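Local atomic coordinates of Thiol:disulfide interchange protein DsbA (PDB entry 3HZ8), a protein that probably acts as a periplasmic thiol:disulfide oxidoreductase of the DsbA family, using a redox-active disulfide in a thioredoxin fold to introduce disulfide bonds into other proteins. Residues Ala3-Gly8 / Ile178-Asp183; His49-Lys54 / Ser87-Asn92; Thr61-Trp66 / Leu71-Leu76; Lys114-Gln119 / Lys125-Ala130. The protein carries 1 engineered substitution. All coordinates share one frame; numbering follows the deposited sequence. Where two conformers were deposited one is given.

Contact 1: residues Ala3-Gly8 / Ile178-Asp183; sequences AGLVEG and IDLLAD
Gly4 starts the contact: its CA lies 4.0 Å from CD1 of Leu180 on helix 171-191. The glycine has a positive phi of 70°, and its carbonyl O is bound by the side chain of Asn10, which also takes the N-H of Val6 and so pins this irregular N-terminal segment. Leu5 follows and does most of the work. Its side chain runs past that of Leu180 in the opposite direction, so that Leu5 CG sits 3.8 Å from Leu180 CB. With CG set beside the backbone N (chi1 -69°), the two methyls reach across to a second leucine: Leu5 CD2 meets Leu181 CD2 at 3.7 Å, while Leu5 CD1 stands 4.0 Å from the same methyl. Leu181 is buried and continues inward onto Tyr11, Tyr164 and Val166 of the sheet, and Leu5 also touches Tyr11, Thr177 and Lys184. Beyond Leu5 the chain leaves the helix toward strand 11-13, where Glu7 packs on Val13. The chain start is thus fastened to the C-terminal helix by one leucine placed against two. The closest pairs are carbon on carbon, which implies an attachment by dispersion and hydrophobic burial, with no polar bond to set its direction.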
loop_
_atom_site.group_PDB
_atom_site.type_symbol
_atom_site.label_atom_id
_atom_site.label_comp_id
_atom_site.label_asym_id
_atom_site.label_seq_id
_atom_site.Cartn_x
_atom_site.Cartn_y
_atom_site.Cartn_z
ATOM N N ALA A 3 8.108 -4.170 27.001
ATOM C CA ALA A 3 7.788 -2.812 26.552
ATOM C C ALA A 3 8.476 -2.456 25.229
ATOM O O ALA A 3 9.604 -2.889 24.960
ATOM C CB ALA A 3 8.148 -1.789 27.631
ATOM N N GLY A 4 7.787 -1.665 24.410
ATOM C CA GLY A 4 8.309 -1.280 23.107
ATOM C C GLY A 4 8.350 -2.446 22.140
ATOM O O GLY A 4 7.473 -3.305 22.145
ATOM N N LEU A 5 9.384 -2.469 21.310
ATOM C CA LEU A 5 9.517 -3.485 20.278
ATOM C C LEU A 5 9.912 -4.832 20.851
ATOM O O LEU A 5 10.900 -4.941 21.571
ATOM C CB LEU A 5 10.550 -3.025 19.255
ATOM C CG LEU A 5 10.101 -1.842 18.394
ATOM C CD1 LEU A 5 11.279 -1.351 17.589
ATOM C CD2 LEU A 5 8.908 -2.204 17.495
ATOM N N VAL A 6 9.121 -5.860 20.557
ATOM C CA VAL A 6 9.457 -7.208 20.987
ATOM C C VAL A 6 9.360 -8.134 19.779
ATOM O O VAL A 6 8.276 -8.383 19.256
ATOM C CB VAL A 6 8.538 -7.696 22.147
ATOM C CG1 VAL A 6 8.810 -9.159 22.482
ATOM C CG2 VAL A 6 8.717 -6.818 23.389
ATOM N N GLU A 7 10.511 -8.633 19.334
ATOM C CA GLU A 7 10.542 -9.497 18.180
ATOM C C GLU A 7 9.724 -10.755 18.410
ATOM O O GLU A 7 9.857 -11.427 19.445
ATOM C CB GLU A 7 11.977 -9.846 17.802
ATOM C CG GLU A 7 12.068 -10.484 16.427
ATOM C CD GLU A 7 13.479 -10.813 16.014
ATOM O OE1 GLU A 7 14.437 -10.293 16.631
ATOM O OE2 GLU A 7 13.625 -11.589 15.055
ATOM N N GLY A 8 8.872 -11.069 17.437
ATOM C CA GLY A 8 7.971 -12.211 17.517
ATOM C C GLY A 8 6.631 -11.871 18.141
ATOM O O GLY A 8 5.703 -12.694 18.104
ATOM N N ILE A 178 4.757 1.150 14.062
ATOM C CA ILE A 178 5.394 1.761 12.888
ATOM C C ILE A 178 6.381 2.850 13.313
ATOM O O ILE A 178 7.513 2.884 12.830
ATOM C CB ILE A 178 4.345 2.312 11.884
ATOM C CG1 ILE A 178 3.596 1.142 11.220
ATOM C CG2 ILE A 178 5.007 3.221 10.800
ATOM C CD1 ILE A 178 2.376 1.536 10.427
ATOM N N ASP A 179 5.955 3.729 14.220
ATOM C CA ASP A 179 6.825 4.815 14.683
ATOM C C ASP A 179 8.107 4.297 15.331
ATOM O O ASP A 179 9.191 4.838 15.087
ATOM C CB ASP A 179 6.069 5.709 15.661
ATOM C CG ASP A 179 4.946 6.499 14.993
ATOM O OD1 ASP A 179 4.895 6.536 13.739
ATOM O OD2 ASP A 179 4.132 7.093 15.740
ATOM N N LEU A 180 7.977 3.278 16.179
ATOM C CA LEU A 180 9.135 2.678 16.845
ATOM C C LEU A 180 10.057 2.017 15.834
ATOM O O LEU A 180 11.285 2.159 15.926
ATOM C CB LEU A 180 8.702 1.660 17.918
ATOM C CG LEU A 180 7.936 2.173 19.144
ATOM C CD1 LEU A 180 7.464 0.993 19.968
ATOM C CD2 LEU A 180 8.855 3.065 19.952
ATOM N N LEU A 181 9.473 1.293 14.875
ATOM C CA LEU A 181 10.273 0.663 13.825
ATOM C C LEU A 181 10.979 1.692 12.965
ATOM O O LEU A 181 12.133 1.500 12.589
ATOM C CB LEU A 181 9.417 -0.251 12.953
ATOM C CG LEU A 181 8.953 -1.544 13.619
ATOM C CD1 LEU A 181 7.943 -2.280 12.733
ATOM C CD2 LEU A 181 10.132 -2.440 13.959
ATOM N N ALA A 182 10.301 2.798 12.678
ATOM C CA ALA A 182 10.902 3.872 11.879
ATOM C C ALA A 182 12.142 4.474 12.540
ATOM O O ALA A 182 13.140 4.765 11.863
ATOM C CB ALA A 182 9.880 4.938 11.583
ATOM N N ASP A 183 12.075 4.659 13.859
ATOM C CA ASP A 183 13.224 5.128 14.639
ATOM C C ASP A 183 14.351 4.087 14.627
ATOM O O ASP A 183 15.525 4.435 14.456
ATOM C CB ASP A 183 12.795 5.480 16.070
ATOM C CG ASP A 183 13.972 5.829 16.970
ATOM O OD1 ASP A 183 14.585 6.894 16.769
ATOM O OD2 ASP A 183 14.281 5.028 17.873
#

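Contact 2: residues His49-Lys54 / Ser87-Asn92; sequences HAKSFK and SKDVAN
Lys51 and Asp89 form a water-assisted salt bridge between the two halves of DsbA: helix 37-50, whose start carries the redox-active pair Cys36 and Cys39, belongs to the thioredoxin fold, and helix 88-101 to the helical domain inserted into it. Lys51 lies in the type I beta turn from Ala50 to Phe53, near the C-terminal end of helix 37-50. That turn is well braced. The hydroxyl of Ser52 donates to His49 O at 2.7 Å, in the carbonyl plane, and Ser52 N donates to the same oxygen, so one carbonyl is held twice; the Phe53 ring meanwhile lies with Ala50 CA 3.5 Å above its centre.

From CB, which points neither at segment 87-92 nor from it, the lysine chain bends at chi2 (-58°), is extended about chi3, and bends again at chi4 (57°). Contact begins at CE, whose distance to Asp89 OD2 is 3.1 Å. The ammonium NZ ends 3.2 Å from the same OD2, which is evidence for an ion pair using one carboxylate oxygen. Asp89 comes from the opposite direction and sits in the first turn of its helix, where a negative charge would probably be favoured by the helix dipole. Little surface is buried, and the pair lies at the protein surface. A single water closes the triangle, accepting from Lys51 NZ at 2.7 Å and donating to Asp89 OD2 at 2.7 Å.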
loop_
_atom_site.group_PDB
_atom_site.type_symbol
_atom_site.label_atom_id
_atom_site.label_comp_id
_atom_site.label_asym_id
_atom_site.label_seq_id
_atom_site.Cartn_x
_atom_site.Cartn_y
_atom_site.Cartn_z
ATOM N N HIS A 49 -2.349 8.536 9.821
ATOM C CA HIS A 49 -1.068 8.491 10.499
ATOM C C HIS A 49 0.045 9.012 9.601
ATOM O O HIS A 49 0.941 9.710 10.062
ATOM C CB HIS A 49 -0.758 7.072 10.980
ATOM C CG HIS A 49 0.375 7.024 11.952
ATOM N ND1 HIS A 49 0.330 7.671 13.171
ATOM C CD2 HIS A 49 1.595 6.446 11.871
ATOM C CE1 HIS A 49 1.469 7.469 13.809
ATOM N NE2 HIS A 49 2.258 6.739 13.039
ATOM N N ALA A 50 -0.021 8.668 8.314
ATOM C CA ALA A 50 0.984 9.111 7.347
ATOM C C ALA A 50 1.102 10.633 7.258
ATOM O O ALA A 50 2.155 11.150 6.880
ATOM C CB ALA A 50 0.712 8.512 5.975
ATOM N N LYS A 51 0.034 11.347 7.616
ATOM C CA LYS A 51 0.099 12.814 7.658
ATOM C C LYS A 51 1.071 13.299 8.729
ATOM O O LYS A 51 1.589 14.413 8.624
ATOM C CB LYS A 51 -1.279 13.434 7.890
ATOM C CG LYS A 51 -2.347 12.947 6.947
ATOM C CD LYS A 51 -1.994 13.199 5.501
ATOM C CE LYS A 51 -3.051 12.651 4.572
ATOM N NZ LYS A 51 -4.402 13.211 4.852
ATOM N N SER A 52 1.312 12.463 9.744
ATOM C CA SER A 52 2.250 12.766 10.842
ATOM C C SER A 52 3.700 12.439 10.514
ATOM O O SER A 52 4.592 12.768 11.289
ATOM C CB SER A 52 1.872 11.989 12.120
ATOM O OG SER A 52 2.441 10.666 12.125
ATOM N N PHE A 53 3.933 11.739 9.402
ATOM C CA PHE A 53 5.279 11.299 9.040
ATOM C C PHE A 53 6.251 12.471 8.964
ATOM O O PHE A 53 5.919 13.536 8.438
ATOM C CB PHE A 53 5.284 10.600 7.676
ATOM C CG PHE A 53 4.773 9.171 7.682
ATOM C CD1 PHE A 53 4.229 8.579 8.819
ATOM C CD2 PHE A 53 4.808 8.430 6.504
ATOM C CE1 PHE A 53 3.746 7.263 8.777
ATOM C CE2 PHE A 53 4.339 7.124 6.462
ATOM C CZ PHE A 53 3.807 6.544 7.598
ATOM N N LYS A 54 7.458 12.251 9.473
ATOM C CA LYS A 54 8.580 13.160 9.256
ATOM C C LYS A 54 8.921 13.213 7.770
ATOM O O LYS A 54 8.501 12.340 7.007
ATOM C CB LYS A 54 9.790 12.681 10.059
ATOM C CG LYS A 54 9.622 12.800 11.564
ATOM C CD LYS A 54 9.378 14.248 11.955
ATOM C CE LYS A 54 9.075 14.376 13.432
ATOM N NZ LYS A 54 8.200 15.547 13.673
ATOM N N SER A 87 -4.290 13.411 -4.176
ATOM C CA SER A 87 -5.471 13.053 -3.387
ATOM C C SER A 87 -5.744 11.554 -3.452
ATOM O O SER A 87 -6.846 11.116 -3.774
ATOM C CB SER A 87 -6.696 13.882 -3.785
ATOM O OG SER A 87 -6.783 15.067 -3.014
ATOM N N LYS A 88 -4.710 10.784 -3.136
ATOM C CA LYS A 88 -4.794 9.332 -3.075
ATOM C C LYS A 88 -5.822 8.869 -2.033
ATOM O O LYS A 88 -6.500 7.858 -2.221
ATOM C CB LYS A 88 -3.408 8.768 -2.771
ATOM C CG LYS A 88 -3.288 7.258 -2.853
ATOM C CD LYS A 88 -1.854 6.825 -2.624
ATOM C CE LYS A 88 -1.687 5.329 -2.757
ATOM N NZ LYS A 88 -0.258 4.949 -2.638
ATOM N N ASP A 89 -5.954 9.623 -0.942
ATOM C CA ASP A 89 -6.834 9.211 0.147
ATOM C C ASP A 89 -8.300 9.140 -0.246
ATOM O O ASP A 89 -8.978 8.168 0.091
ATOM C CB ASP A 89 -6.616 10.084 1.382
ATOM C CG ASP A 89 -5.217 9.951 1.934
ATOM O OD1 ASP A 89 -4.504 9.000 1.533
ATOM O OD2 ASP A 89 -4.824 10.790 2.766
ATOM N N VAL A 90 -8.775 10.170 -0.958
ATOM C CA VAL A 90 -10.126 10.207 -1.523
ATOM C C VAL A 90 -10.332 9.060 -2.525
ATOM O O VAL A 90 -11.345 8.377 -2.504
ATOM C CB VAL A 90 -10.395 11.569 -2.226
ATOM C CG1 VAL A 90 -11.852 11.671 -2.672
ATOM C CG2 VAL A 90 -10.023 12.743 -1.306
ATOM N N ALA A 91 -9.346 8.876 -3.408
ATOM C CA ALA A 91 -9.414 7.814 -4.434
ATOM C C ALA A 91 -9.543 6.423 -3.800
ATOM O O ALA A 91 -10.457 5.662 -4.116
ATOM C CB ALA A 91 -8.225 7.882 -5.359
ATOM N N ASN A 92 -8.644 6.114 -2.866
ATOM C CA ASN A 92 -8.694 4.840 -2.171
ATOM C C ASN A 92 -9.985 4.645 -1.408
ATOM O O ASN A 92 -10.578 3.566 -1.444
ATOM C CB ASN A 92 -7.507 4.715 -1.236
ATOM C CG ASN A 92 -6.229 4.416 -1.969
ATOM O OD1 ASN A 92 -6.234 4.076 -3.158
ATOM N ND2 ASN A 92 -5.119 4.501 -1.255
HETATM O O HOH W 1 -6.767 12.294 3.913
#

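Contact 3: residues Thr61-Trp66 / Leu71-Leu76; sequences TEHVVW and LTLARL
Leu71 opens the helix against Val65, its backbone N lying 4.1 Å from Val65 CG1. Two residues on, Leu73 reaches His63: Leu73 CB is 3.5 Å from NE2 of the imidazole, and its CD1 is 4.1 Å from His63 CE1. The backbone takes part as well, since the carbonyl carbon of Leu73 stands over the centre of one ring face and Ala74 N lies over the same face nearer the rim. Ala74 is then wedged between His63 and Val65, with its CA 3.8 Å from His63 CB and its CB 3.6 Å from Val65 CG2. Arg75 turns away, to Ser133, Ser136 and Tyr131. The ring owes its pose to chi1 of -162° and to a bond within its own segment, ND1 to Val64 O at 2.8 Å, 162° at the hydrogen, with the acceptor only 5° out of the ring plane. Phe32 meets the ring edge-to-face. After strand 57-63 the chain leaves the thioredoxin sheet and loops into helix 71-83 of the inserted domain. The chemistry implies a buried, mostly apolar junction in which one straight in-plane bond fixes the imidazole's rotation while the helix backbone and Leu73 pack against it, the His63 side chain lying near the redox-active cysteines without touching them.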
loop_
_atom_site.group_PDB
_atom_site.type_symbol
_atom_site.label_atom_id
_atom_site.label_comp_id
_atom_site.label_asym_id
_atom_site.label_seq_id
_atom_site.Cartn_x
_atom_site.Cartn_y
_atom_site.Cartn_z
ATOM N N THR A 61 2.553 1.956 -1.307
ATOM C CA THR A 61 1.531 0.905 -1.331
ATOM C C THR A 61 1.658 0.039 -2.576
ATOM O O THR A 61 2.001 0.534 -3.650
ATOM C CB THR A 61 0.109 1.480 -1.184
ATOM O OG1 THR A 61 -0.193 2.296 -2.316
ATOM C CG2 THR A 61 0.007 2.329 0.074
ATOM N N GLU A 62 1.416 -1.257 -2.410
ATOM C CA GLU A 62 1.491 -2.212 -3.521
ATOM C C GLU A 62 0.298 -3.159 -3.421
ATOM O O GLU A 62 0.018 -3.690 -2.336
ATOM C CB GLU A 62 2.788 -3.027 -3.439
ATOM C CG GLU A 62 4.093 -2.194 -3.367
ATOM C CD GLU A 62 4.447 -1.470 -4.681
ATOM O OE1 GLU A 62 3.793 -1.722 -5.717
ATOM O OE2 GLU A 62 5.394 -0.646 -4.678
ATOM N N HIS A 63 -0.414 -3.349 -4.530
ATOM C CA HIS A 63 -1.578 -4.252 -4.553
ATOM C C HIS A 63 -1.093 -5.661 -4.830
ATOM O O HIS A 63 -0.308 -5.872 -5.762
ATOM C CB HIS A 63 -2.556 -3.809 -5.649
ATOM C CG HIS A 63 -3.943 -4.358 -5.519
ATOM N ND1 HIS A 63 -4.259 -5.687 -5.711
ATOM C CD2 HIS A 63 -5.115 -3.730 -5.265
ATOM C CE1 HIS A 63 -5.557 -5.861 -5.528
ATOM N NE2 HIS A 63 -6.105 -4.685 -5.278
ATOM N N VAL A 64 -1.537 -6.631 -4.031
ATOM C CA VAL A 64 -1.142 -8.023 -4.281
ATOM C C VAL A 64 -1.732 -8.541 -5.599
ATOM O O VAL A 64 -2.766 -8.051 -6.069
ATOM C CB VAL A 64 -1.527 -8.990 -3.114
ATOM C CG1 VAL A 64 -0.705 -8.665 -1.865
ATOM C CG2 VAL A 64 -3.038 -8.999 -2.833
ATOM N N VAL A 65 -1.060 -9.522 -6.206
ATOM C CA VAL A 65 -1.602 -10.198 -7.390
ATOM C C VAL A 65 -1.518 -11.702 -7.133
ATOM O O VAL A 65 -0.430 -12.283 -7.153
ATOM C CB VAL A 65 -0.867 -9.793 -8.696
ATOM C CG1 VAL A 65 -1.434 -10.559 -9.899
ATOM C CG2 VAL A 65 -0.937 -8.283 -8.901
ATOM N N TRP A 66 -2.673 -12.308 -6.861
ATOM C CA TRP A 66 -2.756 -13.709 -6.444
ATOM C C TRP A 66 -3.375 -14.596 -7.528
ATOM O O TRP A 66 -3.412 -15.812 -7.389
ATOM C CB TRP A 66 -3.587 -13.811 -5.161
ATOM C CG TRP A 66 -2.853 -13.345 -3.938
ATOM C CD1 TRP A 66 -1.497 -13.342 -3.744
ATOM C CD2 TRP A 66 -3.430 -12.851 -2.722
ATOM N NE1 TRP A 66 -1.196 -12.865 -2.487
ATOM C CE2 TRP A 66 -2.363 -12.552 -1.839
ATOM C CE3 TRP A 66 -4.744 -12.603 -2.307
ATOM C CZ2 TRP A 66 -2.574 -12.048 -0.555
ATOM C CZ3 TRP A 66 -4.955 -12.121 -1.018
ATOM C CH2 TRP A 66 -3.869 -11.845 -0.157
ATOM N N LEU A 71 -4.641 -8.754 -11.745
ATOM C CA LEU A 71 -3.730 -7.781 -12.347
ATOM C C LEU A 71 -4.427 -6.458 -12.663
ATOM O O LEU A 71 -3.830 -5.412 -12.528
ATOM C CB LEU A 71 -3.031 -8.356 -13.592
ATOM C CG LEU A 71 -1.823 -7.575 -14.128
ATOM C CD1 LEU A 71 -0.710 -7.495 -13.098
ATOM C CD2 LEU A 71 -1.312 -8.200 -15.421
ATOM N N THR A 72 -5.698 -6.521 -13.068
ATOM C CA THR A 72 -6.469 -5.302 -13.355
ATOM C C THR A 72 -6.585 -4.389 -12.129
ATOM O O THR A 72 -6.484 -3.157 -12.235
ATOM C CB THR A 72 -7.865 -5.656 -13.922
ATOM O OG1 THR A 72 -7.703 -6.330 -15.181
ATOM C CG2 THR A 72 -8.731 -4.386 -14.116
ATOM N N LEU A 73 -6.762 -5.004 -10.961
ATOM C CA LEU A 73 -6.843 -4.227 -9.728
ATOM C C LEU A 73 -5.500 -3.620 -9.369
ATOM O O LEU A 73 -5.439 -2.509 -8.860
ATOM C CB LEU A 73 -7.352 -5.096 -8.570
ATOM C CG LEU A 73 -8.797 -5.606 -8.670
ATOM C CD1 LEU A 73 -9.139 -6.544 -7.498
ATOM C CD2 LEU A 73 -9.804 -4.430 -8.788
ATOM N N ALA A 74 -4.419 -4.357 -9.611
ATOM C CA ALA A 74 -3.080 -3.800 -9.428
ATOM C C ALA A 74 -2.820 -2.629 -10.394
ATOM O O ALA A 74 -2.216 -1.618 -9.998
ATOM C CB ALA A 74 -2.021 -4.888 -9.557
ATOM N N ARG A 75 -3.292 -2.739 -11.642
ATOM C CA ARG A 75 -3.172 -1.629 -12.590
ATOM C C ARG A 75 -3.964 -0.396 -12.130
ATOM O O ARG A 75 -3.511 0.746 -12.312
ATOM C CB ARG A 75 -3.619 -2.055 -13.990
ATOM C CG ARG A 75 -3.070 -1.129 -15.064
ATOM C CD ARG A 75 -3.305 -1.629 -16.482
ATOM N NE ARG A 75 -2.611 -0.746 -17.408
ATOM C CZ ARG A 75 -2.643 -0.855 -18.734
ATOM N NH1 ARG A 75 -3.351 -1.819 -19.307
ATOM N NH2 ARG A 75 -1.966 0.017 -19.482
ATOM N N LEU A 76 -5.142 -0.622 -11.545
ATOM C CA LEU A 76 -5.892 0.463 -10.893
ATOM C C LEU A 76 -5.089 1.111 -9.767
ATOM O O LEU A 76 -5.043 2.340 -9.676
ATOM C CB LEU A 76 -7.239 -0.037 -10.356
ATOM C CG LEU A 76 -8.078 0.978 -9.568
ATOM C CD1 LEU A 76 -8.294 2.269 -10.353
ATOM C CD2 LEU A 76 -9.382 0.371 -9.108
#

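Contact 4: residues Lys114-Gln119 / Lys125-Ala130; sequences KWLGEQ and KKVLAA
While Leu116 meets Val127 and Leu128, the flat groups beside it pair mainly with residues of their own segment. The indole of Trp115 has the Gln119 side chain over one face, displaced toward the rim, and the Trp115 side chain also packs on Ile95 and Ala98 of helix 88-101 and on Ile104 and Leu106. The carboxylate of Glu118 takes the ammonium of Lys114 on the syn lone pair of OE2, NZ to OE2 being 2.7 Å, a salt bridge spanning one helical turn.

Helices 109-118 and 124-132 form a helical hairpin within the inserted domain of DsbA; the axes of the short segments approach to 7.9 Å and run roughly antiparallel, at 142°. Leu116 fills the interface. Its CD2 lies 3.8 Å from Val127 CG1, the two side chains crossing at about a right angle. Side chain also meets backbone, as Leu116 CD1 rests 3.9 Å from the CA of Leu128. The CB atoms of Leu116 and Leu128 are 4.1 Å apart, side chain on side chain. Val127 carries the apolar patch on to Ala79 and Ala83 of helix 71-83.

Near the connection between the helices, Lys125 bends at chi3 and chi4 (-64° and -72°), curling its ammonium back. One water accepts from Lys125 N at 3.0 Å and from Lys125 NZ at 2.9 Å, and donates weakly to Gln119 O. The chemistry implies an aliphatic core that binds the two helices, with a water joining Lys125 to Gln119 O at the margin, while the Lys114-Glu118 pair stays within its own segment.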
loop_
_atom_site.group_PDB
_atom_site.type_symbol
_atom_site.label_atom_id
_atom_site.label_comp_id
_atom_site.label_asym_id
_atom_site.label_seq_id
_atom_site.Cartn_x
_atom_site.Cartn_y
_atom_site.Cartn_z
ATOM N N LYS A 114 -15.486 2.732 -17.295
ATOM C CA LYS A 114 -16.709 3.530 -17.180
ATOM C C LYS A 114 -16.785 4.196 -15.805
ATOM O O LYS A 114 -17.058 5.391 -15.705
ATOM C CB LYS A 114 -17.957 2.670 -17.443
ATOM C CG LYS A 114 -19.295 3.373 -17.208
ATOM C CD LYS A 114 -20.451 2.373 -17.145
ATOM C CE LYS A 114 -21.797 3.052 -16.905
ATOM N NZ LYS A 114 -21.928 3.592 -15.523
ATOM N N TRP A 115 -16.534 3.411 -14.756
ATOM C CA TRP A 115 -16.550 3.916 -13.382
ATOM C C TRP A 115 -15.541 5.062 -13.190
ATOM O O TRP A 115 -15.873 6.122 -12.633
ATOM C CB TRP A 115 -16.283 2.763 -12.400
ATOM C CG TRP A 115 -16.419 3.148 -10.953
ATOM C CD1 TRP A 115 -17.566 3.184 -10.217
ATOM C CD2 TRP A 115 -15.360 3.543 -10.069
ATOM N NE1 TRP A 115 -17.288 3.593 -8.931
ATOM C CE2 TRP A 115 -15.942 3.818 -8.814
ATOM C CE3 TRP A 115 -13.976 3.690 -10.217
ATOM C CZ2 TRP A 115 -15.183 4.227 -7.711
ATOM C CZ3 TRP A 115 -13.223 4.115 -9.119
ATOM C CH2 TRP A 115 -13.833 4.377 -7.888
ATOM N N LEU A 116 -14.316 4.860 -13.665
ATOM C CA LEU A 116 -13.290 5.891 -13.523
ATOM C C LEU A 116 -13.706 7.188 -14.216
ATOM O O LEU A 116 -13.536 8.275 -13.662
ATOM C CB LEU A 116 -11.945 5.418 -14.063
ATOM C CG LEU A 116 -11.136 4.476 -13.177
ATOM C CD1 LEU A 116 -9.874 4.047 -13.936
ATOM C CD2 LEU A 116 -10.775 5.166 -11.854
ATOM N N GLY A 117 -14.242 7.071 -15.431
ATOM C CA GLY A 117 -14.670 8.248 -16.172
ATOM C C GLY A 117 -15.696 9.103 -15.450
ATOM O O GLY A 117 -15.765 10.305 -15.683
ATOM N N GLU A 118 -16.474 8.473 -14.568
ATOM C CA GLU A 118 -17.532 9.128 -13.804
ATOM C C GLU A 118 -17.107 9.722 -12.457
ATOM O O GLU A 118 -17.879 10.449 -11.860
ATOM C CB GLU A 118 -18.689 8.151 -13.562
ATOM C CG GLU A 118 -19.395 7.730 -14.837
ATOM C CD GLU A 118 -20.153 6.420 -14.705
ATOM O OE1 GLU A 118 -20.158 5.805 -13.610
ATOM O OE2 GLU A 118 -20.736 6.001 -15.717
ATOM N N GLN A 119 -15.895 9.428 -11.987
ATOM C CA GLN A 119 -15.441 9.953 -10.687
ATOM C C GLN A 119 -14.912 11.391 -10.783
ATOM O O GLN A 119 -14.136 11.701 -11.674
ATOM C CB GLN A 119 -14.333 9.054 -10.105
ATOM C CG GLN A 119 -14.710 7.585 -9.969
ATOM C CD GLN A 119 -16.065 7.371 -9.332
ATOM O OE1 GLN A 119 -16.937 6.692 -9.897
ATOM N NE2 GLN A 119 -16.259 7.960 -8.147
ATOM N N LYS A 125 -10.938 11.056 -14.567
ATOM C CA LYS A 125 -10.416 11.078 -15.937
ATOM C C LYS A 125 -8.893 10.967 -16.003
ATOM O O LYS A 125 -8.368 10.295 -16.892
ATOM C CB LYS A 125 -10.912 12.310 -16.717
ATOM C CG LYS A 125 -12.434 12.360 -16.875
ATOM C CD LYS A 125 -12.913 13.541 -17.733
ATOM C CE LYS A 125 -12.603 14.899 -17.110
ATOM N NZ LYS A 125 -13.462 15.190 -15.925
ATOM N N LYS A 126 -8.189 11.610 -15.062
ATOM C CA LYS A 126 -6.722 11.512 -15.017
ATOM C C LYS A 126 -6.261 10.117 -14.608
ATOM O O LYS A 126 -5.285 9.606 -15.156
ATOM C CB LYS A 126 -6.089 12.585 -14.118
ATOM C CG LYS A 126 -6.037 13.995 -14.745
ATOM C CD LYS A 126 -5.280 14.032 -16.069
ATOM C CE LYS A 126 -4.882 15.469 -16.470
ATOM N NZ LYS A 126 -6.038 16.427 -16.535
ATOM N N VAL A 127 -6.977 9.508 -13.663
ATOM C CA VAL A 127 -6.684 8.130 -13.251
ATOM C C VAL A 127 -6.972 7.156 -14.407
ATOM O O VAL A 127 -6.197 6.238 -14.667
ATOM C CB VAL A 127 -7.418 7.746 -11.954
ATOM C CG1 VAL A 127 -7.195 6.267 -11.625
ATOM C CG2 VAL A 127 -6.917 8.623 -10.788
ATOM N N LEU A 128 -8.065 7.394 -15.133
ATOM C CA LEU A 128 -8.320 6.630 -16.358
ATOM C C LEU A 128 -7.161 6.736 -17.369
ATOM O O LEU A 128 -6.706 5.729 -17.897
ATOM C CB LEU A 128 -9.642 7.066 -16.999
ATOM C CG LEU A 128 -9.995 6.340 -18.302
ATOM C CD1 LEU A 128 -9.980 4.812 -18.159
ATOM C CD2 LEU A 128 -11.338 6.845 -18.866
ATOM N N ALA A 129 -6.678 7.956 -17.613
ATOM C CA ALA A 129 -5.527 8.152 -18.498
ATOM C C ALA A 129 -4.291 7.400 -18.015
ATOM O O ALA A 129 -3.575 6.804 -18.807
ATOM C CB ALA A 129 -5.218 9.642 -18.671
ATOM N N ALA A 130 -4.062 7.439 -16.704
ATOM C CA ALA A 130 -2.965 6.695 -16.102
ATOM C C ALA A 130 -3.144 5.189 -16.294
ATOM O O ALA A 130 -2.172 4.491 -16.582
ATOM C CB ALA A 130 -2.828 7.034 -14.619
HETATM O O HOH W 2 -12.328 13.565 -13.823
#

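The four contacts run from one end of the molecule to the other: contacts 1 and 4 have centres about 40 Å apart, on opposite sides of the chain's centre. Contact 1 reaches contact 2 through Asp179 OD1 and His49 NE2, 2.7 Å apart and probably hydrogen-bonded. Contact 2 is joined to contact 3 by Lys88 NZ and Thr61 OG1, also 2.7 Å apart, probably a hydrogen bond. Contact 3 passes to contact 4 by packing, Leu76 CD1 on Leu116 CD2 at 4.1 Å. Contacts 2 and 3 both tie the thioredoxin fold to the helical insert, contact 4 lies within that insert, and the His63 side chain of contact 3 lies near, without touching, the redox-active Cys36-Cys39 disulfide.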